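Deoxyribodipyrimidine photo-lyase (Oryza sativa Japonica Group, PDB 3UMV) uses light and a bound FAD to split cyclobutane pyrimidine dimers in ultraviolet-damaged DNA back into separate pyrimidines. Local coordinates at residues S381-E384 against M385-G389. Residues are numbered along the deposited sequence; the frame is centred on the assembly and turned at random.
With URE (urea), chain J.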
# COMPACT_ATOMS: atom_id res chain seq x y z
N SER A 381 16.44 -14.64 -0.31
CA SER A 381 15.20 -13.87 -0.40
C SER A 381 14.99 -13.06 0.87
O SER A 381 14.63 -11.89 0.81
CB SER A 381 14.00 -14.77 -0.70
OG SER A 381 13.65 -15.62 0.38
N GLN A 382 15.28 -13.66 2.02
CA GLN A 382 15.19 -12.93 3.28
C GLN A 382 16.17 -11.76 3.35
O GLN A 382 15.80 -10.67 3.79
CB GLN A 382 15.36 -13.89 4.47
CG GLN A 382 15.44 -13.21 5.82
CD GLN A 382 14.12 -12.60 6.27
OE1 GLN A 382 13.05 -12.98 5.80
NE2 GLN A 382 14.20 -11.65 7.19
N LEU A 383 17.40 -11.97 2.90
CA LEU A 383 18.40 -10.91 2.92
C LEU A 383 18.09 -9.79 1.94
O LEU A 383 18.43 -8.63 2.19
CB LEU A 383 19.80 -11.47 2.64
CG LEU A 383 20.32 -12.37 3.77
CD1 LEU A 383 21.53 -13.17 3.31
CD2 LEU A 383 20.64 -11.57 5.03
N GLU A 384 17.46 -10.13 0.81
CA GLU A 384 17.09 -9.11 -0.16
C GLU A 384 16.11 -8.17 0.52
O GLU A 384 16.28 -6.96 0.48
CB GLU A 384 16.50 -9.71 -1.43
CG GLU A 384 16.26 -8.66 -2.54
CD GLU A 384 15.64 -9.22 -3.80
OE1 GLU A 384 15.92 -8.67 -4.88
OE2 GLU A 384 14.86 -10.20 -3.74
N MET A 385 15.11 -8.73 1.19
CA MET A 385 14.16 -7.92 1.94
C MET A 385 14.85 -7.09 3.05
O MET A 385 14.63 -5.89 3.18
CB MET A 385 13.05 -8.81 2.53
CG MET A 385 11.98 -8.04 3.26
SD MET A 385 10.69 -9.10 3.96
CE MET A 385 11.68 -10.23 4.94
N VAL A 386 15.71 -7.74 3.83
CA VAL A 386 16.36 -7.06 4.94
C VAL A 386 17.22 -5.89 4.48
O VAL A 386 17.12 -4.81 5.03
CB VAL A 386 17.22 -8.04 5.79
CG1 VAL A 386 18.10 -7.27 6.77
CG2 VAL A 386 16.34 -9.05 6.52
N HIS A 387 18.07 -6.11 3.48
CA HIS A 387 19.05 -5.08 3.11
C HIS A 387 18.63 -4.15 1.97
O HIS A 387 19.01 -2.98 1.94
CB HIS A 387 20.40 -5.73 2.79
CG HIS A 387 20.99 -6.44 3.96
ND1 HIS A 387 21.60 -5.78 5.01
CD2 HIS A 387 21.04 -7.76 4.27
CE1 HIS A 387 22.01 -6.66 5.90
NE2 HIS A 387 21.69 -7.87 5.48
N HIS A 388 17.83 -4.66 1.04
CA HIS A 388 17.35 -3.87 -0.08
C HIS A 388 15.99 -3.23 0.22
O HIS A 388 15.69 -2.15 -0.27
CB HIS A 388 17.29 -4.73 -1.34
CG HIS A 388 16.96 -3.99 -2.60
ND1 HIS A 388 15.82 -4.25 -3.34
CD2 HIS A 388 17.63 -3.02 -3.27
CE1 HIS A 388 15.80 -3.46 -4.40
NE2 HIS A 388 16.88 -2.71 -4.38
N GLY A 389 15.16 -3.90 1.02
CA GLY A 389 13.84 -3.37 1.35
C GLY A 389 12.73 -3.68 0.36
O GLY A 389 11.61 -3.18 0.47
C URE J . 13.38 -6.34 -6.79
O URE J . 13.65 -6.93 -5.74
N1 URE J . 13.88 -6.75 -7.93
N2 URE J . 12.72 -5.21 -6.75
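Ser381 to Gly389 span the C-terminal part of helix 376-388 and the step out of it, and here Gln382 reaches along the helix to Met385 and Val386, while Leu383 lies beside His387. Gln382 bends at its second torsion (chi2 70°), which turns the amide across the next turn of the helix. Two methyls pack against it in van der Waals contact: Met385 CE lies 3.2 Å from Gln382 OE1, and Val386 CG2 3.4 Å from Gln382 NE2. Both ends of this buried amide are satisfied by hydrogen bonds, OE1 with Trp399 NE1 and NE2 with Glu369 O, so its rotation is fixed. Trp399 is a predicted carrier in the tryptophan electron-transfer chain of the photolyase, and Gln382 also lies close to Trp378, another predicted member.

On the neighbouring strip of the helix, Leu383 and His387 point the same way. Leu383 CD2 meets the imidazole edge in the ring plane, 3.9 Å from His387 NE2, while Val386 CG1 sits over the centre of one ring face; His387 ND1 is hydrogen-bonded to Ser486 OG of helix 472-489.

Regular i to i+4 bonding persists as far as His388 N to Glu384 O, 2.8 Å but bent to 144°. Glu384 O then takes a weak second bond from Gly389 N at 3.3 Å, the i to i+5 step of a pi-type turn, and Gly389 leaves the helix with positive phi. With chi1 (-173°) and chi2 both anti, the Glu384 chain carries its carboxylate to the urea pocket, where Glu384 OE1 lies 3.0 Å from the urea oxygen; OE2 is hydrogen-bonded to Tyr475 OH and His392 N.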